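Local atomic coordinates of multi-copper Oxidase CueO (Ochrobactrum, PDB entry 6EVG), a protein that probably couples the one-electron oxidation of phenolic substrates, including lignin model compounds, to the reduction of dioxygen to water at copper centres. Residues 205-219 and 297-311. Sequence-based numbering, arbitrary orientation.
Sequences VNGIVSPEARVPASI and HLMRFVVDAALQGKV
Parallel pairing at the margin of a cupredoxin-type beta-sandwich sheet is illustrated by Glu212 to Val215, the outermost strand, lying against Arg300 to Val303 in a multicopper oxidase. Five backbone hydrogen bonds join the two segments here, from Arg300 N to Pro211 O (3.0 Å) through to Asp304 N to Val215 O (2.8 Å). On the buried face, the Ala213 methyl touches both Met299 and Phe301, with CB 3.7 Å from Met299 CE; the bend at chi3 (-68°) brings that same CE over one face of the Phe301 ring, toward its rim, while Val215 CG1 reaches the ring's edge at CD1. The other face carries charged side chains around Val302. Glu212 crosses Val302 at about a right angle, its carboxylate carbon against CG1, and Arg214 NH1 comes within 3.4 Å of Val302 CG2. Glu212 and Arg300 run side by side, yet the guanidinium of Arg300 finds its salt bridge with Asp283 on the next strand. Past the strands, Ile219 N hydrogen-bonds to Val311 O (2.9 Å), and one water links Ser218 OG with Val311 N. Bent at chi3 (76°), Arg214 makes a long salt bridge, NE to Asp304 OD2 at 3.8 Å, while Asp304 OD1 closes an Asx turn by accepting Ala306 N from above the carboxylate plane.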
loop_
_atom_site.group_PDB
_atom_site.type_symbol
_atom_site.label_atom_id
_atom_site.label_comp_id
_atom_site.label_asym_id
_atom_site.label_seq_id
_atom_site.Cartn_x
_atom_site.Cartn_y
_atom_site.Cartn_z
ATOM N N VAL A 205 -10.658 -9.947 -2.530
ATOM C CA VAL A 205 -9.734 -9.487 -3.574
ATOM C C VAL A 205 -10.524 -8.616 -4.520
ATOM O O VAL A 205 -11.572 -8.997 -5.031
ATOM C CB VAL A 205 -9.038 -10.642 -4.309
ATOM C CG1 VAL A 205 -8.003 -10.109 -5.296
ATOM C CG2 VAL A 205 -8.415 -11.648 -3.326
ATOM N N ASN A 206 -10.019 -7.382 -4.720
ATOM C CA ASN A 206 -10.723 -6.409 -5.559
ATOM C C ASN A 206 -12.184 -6.289 -5.177
ATOM O O ASN A 206 -13.050 -6.096 -6.023
ATOM C CB ASN A 206 -10.530 -6.685 -7.067
ATOM C CG ASN A 206 -9.091 -6.541 -7.499
ATOM O OD1 ASN A 206 -8.217 -6.155 -6.704
ATOM N ND2 ASN A 206 -8.818 -6.836 -8.780
ATOM N N GLY A 207 -12.441 -6.296 -3.865
ATOM C CA GLY A 207 -13.762 -6.053 -3.353
ATOM C C GLY A 207 -14.715 -7.206 -3.279
ATOM O O GLY A 207 -15.885 -6.995 -2.882
ATOM N N ILE A 208 -14.369 -8.421 -3.570
ATOM C CA ILE A 208 -15.245 -9.628 -3.634
ATOM C C ILE A 208 -14.588 -10.784 -2.889
ATOM O O ILE A 208 -13.361 -10.973 -2.923
ATOM C CB ILE A 208 -15.365 -10.142 -5.253
ATOM C CG1 ILE A 208 -15.890 -9.020 -6.111
ATOM C CG2 ILE A 208 -16.077 -11.440 -5.381
ATOM C CD1 ILE A 208 -17.178 -8.578 -5.664
ATOM N N VAL A 209 -15.487 -11.529 -2.218
ATOM C CA VAL A 209 -15.086 -12.778 -1.553
ATOM C C VAL A 209 -14.889 -13.855 -2.649
ATOM O O VAL A 209 -15.773 -14.149 -3.431
ATOM C CB VAL A 209 -16.116 -13.211 -0.542
ATOM C CG1 VAL A 209 -15.681 -14.564 0.116
ATOM C CG2 VAL A 209 -16.317 -12.203 0.552
ATOM N N SER A 210 -13.722 -14.461 -2.599
ATOM C CA SER A 210 -13.396 -15.640 -3.415
ATOM C C SER A 210 -13.698 -15.490 -4.895
ATOM O O SER A 210 -14.377 -16.316 -5.492
ATOM C CB SER A 210 -14.039 -16.856 -2.771
ATOM O OG SER A 210 -13.396 -17.052 -1.471
ATOM N N PRO A 211 -13.126 -14.477 -5.565
ATOM C CA PRO A 211 -13.332 -14.358 -6.992
ATOM C C PRO A 211 -12.511 -15.371 -7.787
ATOM O O PRO A 211 -11.597 -16.018 -7.237
ATOM C CB PRO A 211 -12.829 -12.946 -7.299
ATOM C CG PRO A 211 -11.745 -12.718 -6.263
ATOM C CD PRO A 211 -12.236 -13.436 -5.030
ATOM N N GLU A 212 -12.852 -15.460 -9.084
ATOM C CA GLU A 212 -12.125 -16.316 -10.005
ATOM C C GLU A 212 -11.650 -15.462 -11.179
ATOM O O GLU A 212 -12.433 -14.711 -11.789
ATOM C CB GLU A 212 -13.016 -17.433 -10.506
ATOM C CG GLU A 212 -12.334 -18.505 -11.308
ATOM C CD GLU A 212 -13.213 -19.760 -11.459
ATOM O OE1 GLU A 212 -13.399 -20.479 -10.437
ATOM O OE2 GLU A 212 -13.728 -19.961 -12.563
ATOM N N ALA A 213 -10.366 -15.567 -11.506
ATOM C CA ALA A 213 -9.752 -14.907 -12.648
ATOM C C ALA A 213 -9.466 -15.915 -13.737
ATOM O O ALA A 213 -8.905 -16.970 -13.464
ATOM C CB ALA A 213 -8.476 -14.192 -12.287
ATOM N N ARG A 214 -9.775 -15.575 -14.974
ATOM C CA ARG A 214 -9.354 -16.351 -16.153
ATOM C C ARG A 214 -8.090 -15.768 -16.707
ATOM O O ARG A 214 -8.012 -14.543 -16.861
ATOM C CB ARG A 214 -10.496 -16.394 -17.193
ATOM C CG ARG A 214 -11.780 -17.009 -16.643
ATOM C CD ARG A 214 -12.866 -17.159 -17.676
ATOM N NE ARG A 214 -12.584 -18.282 -18.563
ATOM C CZ ARG A 214 -12.756 -19.575 -18.244
ATOM N NH1 ARG A 214 -13.257 -19.933 -17.052
ATOM N NH2 ARG A 214 -12.416 -20.520 -19.123
ATOM N N VAL A 215 -7.109 -16.626 -17.009
ATOM C CA VAL A 215 -5.808 -16.142 -17.470
ATOM C C VAL A 215 -5.374 -16.938 -18.689
ATOM O O VAL A 215 -5.783 -18.113 -18.860
ATOM C CB VAL A 215 -4.733 -16.225 -16.365
ATOM C CG1 VAL A 215 -4.985 -15.166 -15.285
ATOM C CG2 VAL A 215 -4.633 -17.620 -15.776
ATOM N N PRO A 216 -4.541 -16.355 -19.557
ATOM C CA PRO A 216 -3.928 -17.126 -20.640
ATOM C C PRO A 216 -2.930 -18.149 -20.107
ATOM O O PRO A 216 -2.401 -17.998 -19.003
ATOM C CB PRO A 216 -3.254 -16.047 -21.495
ATOM C CG PRO A 216 -2.928 -14.973 -20.459
ATOM C CD PRO A 216 -4.025 -14.978 -19.493
ATOM N N ALA A 217 -2.645 -19.158 -20.941
ATOM C CA ALA A 217 -1.618 -20.138 -20.643
ATOM C C ALA A 217 -0.262 -19.562 -21.020
ATOM O O ALA A 217 0.393 -19.993 -21.962
ATOM C CB ALA A 217 -1.890 -21.437 -21.379
ATOM N N SER A 218 0.193 -18.598 -20.218
ATOM C CA SER A 218 1.393 -17.851 -20.481
ATOM C C SER A 218 1.875 -17.226 -19.156
ATOM O O SER A 218 1.313 -17.482 -18.098
ATOM C CB SER A 218 1.140 -16.799 -21.579
ATOM O OG SER A 218 0.216 -15.831 -21.138
ATOM N N ILE A 219 2.855 -16.361 -19.282
ATOM C CA ILE A 219 3.358 -15.605 -18.098
ATOM C C ILE A 219 2.426 -14.422 -17.846
ATOM O O ILE A 219 2.135 -13.608 -18.741
ATOM C CB ILE A 219 4.786 -15.100 -18.370
ATOM C CG1 ILE A 219 5.766 -16.150 -18.781
ATOM C CG2 ILE A 219 5.282 -14.300 -17.144
ATOM C CD1 ILE A 219 5.947 -17.190 -17.824
ATOM N N HIS A 297 -8.280 -19.387 1.725
ATOM C CA HIS A 297 -8.476 -19.125 0.304
ATOM C C HIS A 297 -8.637 -17.606 0.044
ATOM O O HIS A 297 -9.445 -16.935 0.709
ATOM C CB HIS A 297 -9.736 -19.830 -0.162
ATOM C CG HIS A 297 -9.980 -19.735 -1.624
ATOM N ND1 HIS A 297 -9.337 -20.522 -2.545
ATOM C CD2 HIS A 297 -10.820 -18.930 -2.319
ATOM C CE1 HIS A 297 -9.781 -20.185 -3.754
ATOM N NE2 HIS A 297 -10.687 -19.236 -3.643
ATOM N N LEU A 298 -7.891 -17.103 -0.934
ATOM C CA LEU A 298 -8.096 -15.762 -1.464
ATOM C C LEU A 298 -8.892 -15.740 -2.754
ATOM O O LEU A 298 -9.871 -15.025 -2.882
ATOM C CB LEU A 298 -6.765 -15.026 -1.653
ATOM C CG LEU A 298 -6.135 -14.512 -0.340
ATOM C CD1 LEU A 298 -4.677 -14.186 -0.543
ATOM C CD2 LEU A 298 -6.863 -13.223 0.092
ATOM N N MET A 299 -8.426 -16.491 -3.775
ATOM C CA MET A 299 -9.042 -16.468 -5.084
ATOM C C MET A 299 -8.554 -17.645 -5.909
ATOM O O MET A 299 -7.606 -18.336 -5.485
ATOM C CB MET A 299 -8.736 -15.149 -5.822
ATOM C CG MET A 299 -7.274 -14.961 -6.127
ATOM S SD MET A 299 -6.909 -13.517 -7.134
ATOM C CE MET A 299 -7.627 -13.968 -8.679
ATOM N N ARG A 300 -9.205 -17.875 -7.034
ATOM C CA ARG A 300 -8.828 -18.949 -7.950
ATOM C C ARG A 300 -8.434 -18.398 -9.300
ATOM O O ARG A 300 -9.064 -17.462 -9.762
ATOM C CB ARG A 300 -10.003 -19.937 -8.072
ATOM C CG ARG A 300 -9.669 -21.170 -8.964
ATOM C CD ARG A 300 -10.701 -22.239 -8.769
ATOM N NE ARG A 300 -10.417 -23.496 -9.408
ATOM C CZ ARG A 300 -9.572 -24.476 -9.010
ATOM N NH1 ARG A 300 -8.729 -24.318 -8.015
ATOM N NH2 ARG A 300 -9.538 -25.631 -9.693
ATOM N N PHE A 301 -7.435 -19.006 -9.920
ATOM C CA PHE A 301 -7.046 -18.735 -11.306
ATOM C C PHE A 301 -7.394 -19.974 -12.135
ATOM O O PHE A 301 -7.021 -21.102 -11.780
ATOM C CB PHE A 301 -5.536 -18.508 -11.411
ATOM C CG PHE A 301 -5.077 -17.275 -10.738
ATOM C CD1 PHE A 301 -5.128 -16.056 -11.402
ATOM C CD2 PHE A 301 -4.592 -17.280 -9.460
ATOM C CE1 PHE A 301 -4.682 -14.915 -10.809
ATOM C CE2 PHE A 301 -4.174 -16.080 -8.830
ATOM C CZ PHE A 301 -4.214 -14.919 -9.535
ATOM N N VAL A 302 -8.069 -19.762 -13.252
ATOM C CA VAL A 302 -8.388 -20.789 -14.220
ATOM C C VAL A 302 -7.812 -20.371 -15.583
ATOM O O VAL A 302 -7.891 -19.236 -15.938
ATOM C CB VAL A 302 -9.877 -21.043 -14.288
ATOM C CG1 VAL A 302 -10.456 -21.528 -12.967
ATOM C CG2 VAL A 302 -10.639 -19.904 -14.838
ATOM N N VAL A 303 -7.200 -21.301 -16.273
ATOM C CA VAL A 303 -6.612 -21.017 -17.570
ATOM C C VAL A 303 -7.636 -21.117 -18.669
ATOM O O VAL A 303 -8.345 -22.088 -18.706
ATOM C CB VAL A 303 -5.432 -21.938 -17.866
ATOM C CG1 VAL A 303 -4.762 -21.611 -19.172
ATOM C CG2 VAL A 303 -4.411 -21.804 -16.733
ATOM N N ASP A 304 -7.676 -20.087 -19.528
ATOM C CA ASP A 304 -8.601 -20.082 -20.659
ATOM C C ASP A 304 -7.804 -20.332 -21.896
ATOM O O ASP A 304 -7.018 -19.474 -22.351
ATOM C CB ASP A 304 -9.343 -18.739 -20.772
ATOM C CG ASP A 304 -10.327 -18.676 -21.943
ATOM O OD1 ASP A 304 -10.297 -19.559 -22.828
ATOM O OD2 ASP A 304 -11.124 -17.705 -21.983
ATOM N N ALA A 305 -8.108 -21.493 -22.476
ATOM C CA ALA A 305 -7.463 -21.986 -23.655
ATOM C C ALA A 305 -7.709 -21.149 -24.905
ATOM O O ALA A 305 -6.986 -21.338 -25.874
ATOM C CB ALA A 305 -7.899 -23.445 -23.912
ATOM N N ALA A 306 -8.740 -20.297 -24.913
ATOM C CA ALA A 306 -9.058 -19.470 -26.091
ATOM C C ALA A 306 -8.138 -18.258 -26.230
ATOM O O ALA A 306 -8.139 -17.572 -27.239
ATOM C CB ALA A 306 -10.471 -18.986 -25.998
ATOM N N LEU A 307 -7.404 -17.916 -25.188
ATOM C CA LEU A 307 -6.534 -16.798 -25.243
ATOM C C LEU A 307 -5.119 -17.173 -25.675
ATOM O O LEU A 307 -4.576 -18.149 -25.206
ATOM C CB LEU A 307 -6.467 -16.142 -23.872
ATOM C CG LEU A 307 -7.786 -15.985 -23.096
ATOM C CD1 LEU A 307 -7.465 -15.452 -21.749
ATOM C CD2 LEU A 307 -8.810 -15.146 -23.841
ATOM N N GLN A 308 -4.517 -16.380 -26.566
ATOM C CA GLN A 308 -3.087 -16.571 -26.956
ATOM C C GLN A 308 -2.268 -15.599 -26.145
ATOM O O GLN A 308 -2.312 -14.379 -26.391
ATOM C CB GLN A 308 -2.950 -16.358 -28.469
ATOM C CG GLN A 308 -1.466 -16.411 -28.909
ATOM C CD GLN A 308 -1.261 -16.441 -30.410
ATOM O OE1 GLN A 308 -1.906 -17.215 -31.092
ATOM N NE2 GLN A 308 -0.308 -15.640 -30.920
ATOM N N GLY A 309 -1.531 -16.038 -25.152
ATOM C CA GLY A 309 -0.786 -15.130 -24.234
ATOM C C GLY A 309 0.505 -14.651 -24.896
ATOM O O GLY A 309 1.139 -15.393 -25.625
ATOM N N LYS A 310 0.850 -13.396 -24.701
ATOM C CA LYS A 310 1.971 -12.779 -25.383
ATOM C C LYS A 310 3.367 -13.138 -24.881
ATOM O O LYS A 310 4.288 -13.201 -25.648
ATOM C CB LYS A 310 1.820 -11.246 -25.390
ATOM C CG LYS A 310 0.812 -10.675 -26.405
ATOM C CD LYS A 310 0.658 -9.138 -26.288
ATOM C CE LYS A 310 -0.101 -8.477 -27.439
ATOM N NZ LYS A 310 -0.617 -7.086 -27.229
ATOM N N VAL A 311 3.516 -13.329 -23.573
ATOM C CA VAL A 311 4.831 -13.520 -22.947
ATOM C C VAL A 311 5.003 -14.963 -22.488
ATOM O O VAL A 311 4.189 -15.443 -21.692
ATOM C CB VAL A 311 5.055 -12.555 -21.752
ATOM C CG1 VAL A 311 6.418 -12.782 -21.121
ATOM C CG2 VAL A 311 4.854 -11.129 -22.230
HETATM O O HOH W 1 -11.968 -15.949 0.628
HETATM O O HOH W 2 -11.535 -14.018 -1.032
HETATM O O HOH W 3 -12.388 -18.558 -5.789
HETATM O O HOH W 4 -1.252 -18.745 -24.325
HETATM O O HOH W 5 1.499 -13.271 -21.402
#